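Local coordinates for phospho-2-dehydro-3-deoxyheptonate aldolase/chorismate mutase (Thermus thermophilus, PDB 2D8D), which catalyses the conversion of chorismate to prephenate through this chorismate mutase domain, with a 3-deoxy-7-phosphoheptulonate synthase activity probably residing elsewhere in the full-length protein, at the interface of chains A and B. Residues are numbered along the deposited sequence; one frame, centred on the assembly and turned at random. Chains: chain A/B, phospho-2-dehydro-3-deoxyheptonate aldolase/chorismate mutase.

Contact 1: the interface of chains A and B. Residues chain A 22-23, 26, 57, 73-74, 77; chain B 16-17, 19-20, 23.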
# COMPACT_ATOMS: atom_id res chain seq x y z
N LEU A 22 0.39 2.38 -8.02
CA LEU A 22 1.64 1.70 -7.71
C LEU A 22 1.43 0.22 -7.36
O LEU A 22 2.24 -0.62 -7.75
CB LEU A 22 2.37 2.42 -6.57
CG LEU A 22 3.32 3.54 -7.02
CD1 LEU A 22 4.50 2.94 -7.78
CD2 LEU A 22 2.59 4.55 -7.89
N LEU A 23 0.36 -0.09 -6.65
CA LEU A 23 0.08 -1.49 -6.32
C LEU A 23 -0.16 -2.25 -7.62
O LEU A 23 0.33 -3.37 -7.80
CB LEU A 23 -1.16 -1.60 -5.44
CG LEU A 23 -1.03 -1.20 -3.97
CD1 LEU A 23 -2.40 -1.21 -3.33
CD2 LEU A 23 -0.10 -2.16 -3.25
N ARG A 26 3.03 -2.86 -9.42
CA ARG A 26 3.77 -3.94 -8.77
C ARG A 26 3.20 -5.28 -9.21
O ARG A 26 3.94 -6.24 -9.44
CB ARG A 26 3.69 -3.81 -7.25
CG ARG A 26 4.73 -4.67 -6.55
CD ARG A 26 4.60 -4.67 -5.03
NE ARG A 26 5.73 -5.38 -4.43
CZ ARG A 26 5.84 -6.70 -4.37
NH1 ARG A 26 4.89 -7.48 -4.86
NH2 ARG A 26 6.95 -7.25 -3.89
N LEU A 57 12.80 -2.20 3.52
CA LEU A 57 11.66 -1.33 3.77
C LEU A 57 11.60 -0.98 5.25
O LEU A 57 11.22 0.12 5.63
CB LEU A 57 10.37 -2.00 3.30
CG LEU A 57 10.29 -2.16 1.78
CD1 LEU A 57 9.15 -3.10 1.42
CD2 LEU A 57 10.10 -0.80 1.12
N LEU A 73 1.84 -4.45 6.50
CA LEU A 73 1.22 -3.99 5.26
C LEU A 73 1.89 -4.61 4.04
O LEU A 73 1.22 -5.07 3.13
CB LEU A 73 1.27 -2.46 5.17
CG LEU A 73 0.39 -1.71 6.17
CD1 LEU A 73 0.66 -0.22 6.07
CD2 LEU A 73 -1.08 -2.01 5.88
N PHE A 74 3.22 -4.61 4.02
CA PHE A 74 3.90 -5.20 2.88
C PHE A 74 3.73 -6.71 2.82
O PHE A 74 3.67 -7.27 1.74
CB PHE A 74 5.37 -4.78 2.86
CG PHE A 74 5.59 -3.45 2.19
CD1 PHE A 74 5.60 -3.36 0.80
CD2 PHE A 74 5.75 -2.29 2.94
CE1 PHE A 74 5.76 -2.12 0.16
CE2 PHE A 74 5.91 -1.05 2.31
CZ PHE A 74 5.92 -0.97 0.92
N ILE A 77 0.65 -7.11 1.00
CA ILE A 77 0.84 -6.80 -0.42
C ILE A 77 1.53 -7.98 -1.11
O ILE A 77 1.14 -8.37 -2.21
CB ILE A 77 1.69 -5.52 -0.59
CG1 ILE A 77 0.89 -4.30 -0.12
CG2 ILE A 77 2.12 -5.35 -2.04
CD1 ILE A 77 1.70 -3.03 -0.04
N ASN B 16 8.36 -0.71 -4.59
CA ASN B 16 8.21 -0.91 -3.15
C ASN B 16 8.55 0.38 -2.40
O ASN B 16 7.84 0.78 -1.48
CB ASN B 16 9.16 -1.99 -2.62
CG ASN B 16 8.69 -3.41 -2.91
OD1 ASN B 16 7.53 -3.65 -3.23
ND2 ASN B 16 9.61 -4.36 -2.77
N ARG B 17 9.66 1.01 -2.78
CA ARG B 17 10.08 2.23 -2.12
C ARG B 17 9.07 3.35 -2.33
O ARG B 17 8.82 4.14 -1.42
CB ARG B 17 11.48 2.63 -2.60
CG ARG B 17 12.57 1.74 -1.99
CD ARG B 17 13.98 2.14 -2.41
NE ARG B 17 14.97 1.45 -1.60
CZ ARG B 17 15.80 0.50 -2.04
NH1 ARG B 17 15.77 0.12 -3.31
NH2 ARG B 17 16.65 -0.07 -1.20
N ILE B 19 5.85 2.92 -2.78
CA ILE B 19 4.70 2.59 -1.96
C ILE B 19 4.98 2.98 -0.51
O ILE B 19 4.11 3.52 0.17
CB ILE B 19 4.35 1.08 -2.07
CG1 ILE B 19 3.82 0.78 -3.48
CG2 ILE B 19 3.31 0.70 -1.02
CD1 ILE B 19 3.66 -0.70 -3.78
N LEU B 20 6.20 2.73 -0.03
CA LEU B 20 6.55 3.10 1.34
C LEU B 20 6.43 4.62 1.51
O LEU B 20 5.92 5.10 2.52
CB LEU B 20 7.98 2.65 1.67
CG LEU B 20 8.54 3.10 3.02
CD1 LEU B 20 7.70 2.57 4.17
CD2 LEU B 20 9.98 2.62 3.14
N LEU B 23 2.66 5.53 1.46
CA LEU B 23 2.00 5.10 2.68
C LEU B 23 2.36 6.07 3.81
O LEU B 23 1.51 6.45 4.61
CB LEU B 23 2.44 3.69 3.07
CG LEU B 23 1.86 2.53 2.27
CD1 LEU B 23 2.53 1.24 2.70
CD2 LEU B 23 0.35 2.44 2.48

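Contact 2: the interface of chains A and B. Residues chain A 26, 29, 33, 49, 53; chain B 8-9, 11-12, 15.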
# COMPACT_ATOMS: atom_id res chain seq x y z
N ARG A 26 3.03 -2.86 -9.42
CA ARG A 26 3.77 -3.94 -8.77
C ARG A 26 3.20 -5.28 -9.21
O ARG A 26 3.94 -6.24 -9.44
CB ARG A 26 3.69 -3.81 -7.25
CG ARG A 26 4.73 -4.67 -6.55
CD ARG A 26 4.60 -4.67 -5.03
NE ARG A 26 5.73 -5.38 -4.43
CZ ARG A 26 5.84 -6.70 -4.37
NH1 ARG A 26 4.89 -7.48 -4.86
NH2 ARG A 26 6.95 -7.25 -3.89
N LEU A 29 4.44 -6.22 -12.65
CA LEU A 29 5.84 -6.62 -12.60
C LEU A 29 5.99 -8.05 -12.09
O LEU A 29 6.75 -8.83 -12.66
CB LEU A 29 6.63 -5.67 -11.70
CG LEU A 29 6.80 -4.24 -12.23
CD1 LEU A 29 7.34 -3.35 -11.13
CD2 LEU A 29 7.74 -4.24 -13.44
N ILE A 33 7.64 -11.31 -13.97
CA ILE A 33 8.69 -12.11 -13.38
C ILE A 33 8.25 -13.58 -13.39
O ILE A 33 9.02 -14.47 -13.75
CB ILE A 33 8.98 -11.67 -11.92
CG1 ILE A 33 9.67 -10.31 -11.91
CG2 ILE A 33 9.84 -12.71 -11.21
CD1 ILE A 33 9.83 -9.70 -10.53
N ARG A 49 13.28 -13.83 -0.72
CA ARG A 49 13.23 -12.57 -1.44
C ARG A 49 12.24 -11.65 -0.74
O ARG A 49 12.47 -10.44 -0.64
CB ARG A 49 12.81 -12.81 -2.90
CG ARG A 49 12.37 -11.57 -3.69
CD ARG A 49 13.43 -10.48 -3.82
NE ARG A 49 12.92 -9.43 -4.71
CZ ARG A 49 13.40 -8.20 -4.81
NH1 ARG A 49 14.43 -7.81 -4.07
NH2 ARG A 49 12.83 -7.34 -5.64
N MET A 53 13.03 -7.91 0.83
CA MET A 53 12.30 -6.67 0.56
C MET A 53 11.82 -6.05 1.87
O MET A 53 11.95 -4.84 2.07
CB MET A 53 11.13 -6.94 -0.38
CG MET A 53 11.60 -7.38 -1.76
SD MET A 53 10.31 -7.60 -3.00
CE MET A 53 9.49 -9.07 -2.37
N LEU B 8 13.71 -6.78 -13.56
CA LEU B 8 12.37 -6.67 -13.02
C LEU B 8 12.40 -6.55 -11.50
O LEU B 8 11.59 -5.82 -10.91
CB LEU B 8 11.53 -7.87 -13.45
CG LEU B 8 11.06 -7.80 -14.91
CD1 LEU B 8 10.67 -9.18 -15.41
CD2 LEU B 8 9.89 -6.83 -15.02
N ARG B 9 13.33 -7.25 -10.86
CA ARG B 9 13.45 -7.18 -9.41
C ARG B 9 13.81 -5.75 -8.99
O ARG B 9 13.35 -5.26 -7.97
CB ARG B 9 14.50 -8.17 -8.90
CG ARG B 9 13.99 -9.61 -8.83
CD ARG B 9 15.12 -10.61 -8.69
NE ARG B 9 15.92 -10.40 -7.49
CZ ARG B 9 16.02 -11.27 -6.49
NH1 ARG B 9 15.35 -12.42 -6.53
NH2 ARG B 9 16.78 -11.00 -5.44
N GLU B 11 12.94 -3.11 -10.62
CA GLU B 11 11.73 -2.31 -10.79
C GLU B 11 10.83 -2.51 -9.57
O GLU B 11 10.22 -1.56 -9.07
CB GLU B 11 10.97 -2.72 -12.05
CG GLU B 11 11.71 -2.47 -13.37
CD GLU B 11 12.15 -1.03 -13.55
OE1 GLU B 11 11.52 -0.11 -12.98
OE2 GLU B 11 13.13 -0.80 -14.30
N VAL B 12 10.75 -3.75 -9.08
CA VAL B 12 9.93 -4.03 -7.90
C VAL B 12 10.49 -3.26 -6.69
O VAL B 12 9.71 -2.73 -5.89
CB VAL B 12 9.87 -5.55 -7.60
CG1 VAL B 12 9.23 -5.79 -6.24
CG2 VAL B 12 9.08 -6.26 -8.70
N VAL B 15 9.34 0.32 -7.02
CA VAL B 15 7.93 0.42 -6.72
C VAL B 15 7.68 0.25 -5.22
O VAL B 15 6.87 0.97 -4.63
CB VAL B 15 7.12 -0.59 -7.55
CG1 VAL B 15 5.68 -0.63 -7.09
CG2 VAL B 15 7.19 -0.20 -9.03

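Contact 1: the interface of chains A and B
Helix 4-40 of chain A, carrying A:Leu22 and A:Arg26, runs antiparallel to helix 4-40 of chain B, whose B:Asn16, B:Ile19 and B:Leu23 also meet chain A helices 47-60 and 67-80. B:Ile19 is the central wedge. Its CG2 branch sits 3.7 Å from CZ at the tip of the A:Phe74 ring, the two side chains crossing at a slant. The other branch turns toward the long helix of chain A, CG1 lying 3.8 Å from A:Leu22 CB and CD1 reaching the CD2 methyl of A:Leu23. Next to CZ, A:Phe74 CE2 is 4.1 Å from the CD1 methyl of B:Leu23; this methyl and B:Ile19 CG2 come in at the rim from the side of the plane away from A:Leu57. Within chain A, CD1 of A:Leu57 rests 3.5 Å above the ring plane of A:Phe74, over its centre. The CD2 methyl of A:Leu57 meets that of B:Leu20 at 4.0 Å. Beside this apolar cluster, A:Arg26 leaves its helix with CG anti to the backbone N (chi1 -164°) and an extended chain, bringing NE to 2.8 Å from B:Asn16 OD1. This hydrogen bond is nearly straight, 169° at the hydrogen, and lies in the amide carbonyl plane. The guanidinium and amide are almost coplanar, 12° apart, so the bond should restrain the arginine's rotation. The patch joins the hydrophobic core of the intertwined chorismate mutase dimer to an arginine expected to line its active site.

Contact 2: the interface of chains A and B
A:Ile33 and B:Leu8 make tight apolar contact where the antiparallel long helices of this all-helical, AroQ-type (type II) chorismate mutase dimer continue past each other. CG1 of A:Ile33 lies 3.4 Å from B:Leu8 CB, closer than ordinary carbon packing, as the two side chains slide past in opposite senses. A turn earlier in chain A, A:Leu29 presents both methyls: CD2 meets the CD2 methyl of B:Leu8 at 3.7 Å, while CD1 touches both B:Val15 CG2 and the CB of B:Glu11. B:Val12 is shared out by its branches. With CG1 anti to the backbone N (chi1 170°), that methyl faces A:Arg26, 3.6 Å from its NH2, whereas CG2 turns to A:Leu29 CB and the A:Ile33 CD1 tip. The aliphatic root of A:Arg26 is packed too, its CB 3.8 Å from B:Val15 CG1. Toward helix 47-60, A:Arg49 and B:Arg9 run alongside in opposite directions with their guanidinium groups stacked, the planes 20° apart. A:Arg49 is bent at chi2 (60°), and its CD stands 3.6 Å above the plane of the B:Arg9 guanidinium, toward the rim. Its NH2 makes a weak, strongly bent hydrogen bond of 3.2 Å to the backbone O of B:Arg9. An alanine in place of A:Arg49 would remove the stacked group and would probably leave the B:Arg9 guanidinium free to turn and its backbone O without this weak donor. A:Arg49 of one chain and B:Arg9 of the other are expected to line the same chorismate site, built across the dimer. Behind this layer, A:Met53 SD backs the opposite face of the A:Arg49 guanidinium, 3.4 Å above its plane and offset toward the rim, and lies at the edge of the A:Arg26 guanidinium.

Contact 1 and contact 2 are consecutive stretches of one continuous seam, the centres of their C-alpha atoms about 10 Å apart. Both use helix 4-40 of each chain and helix 47-60 of chain A; helix 67-80 enters at contact 1. A:Arg26 belongs to both, its side chain spanning the boundary between them. Because the interface is two-fold symmetric, each stretch recurs with the chains exchanged. In this family arginines from both chains line each chorismate site, so a complete active site probably depends on the dimer.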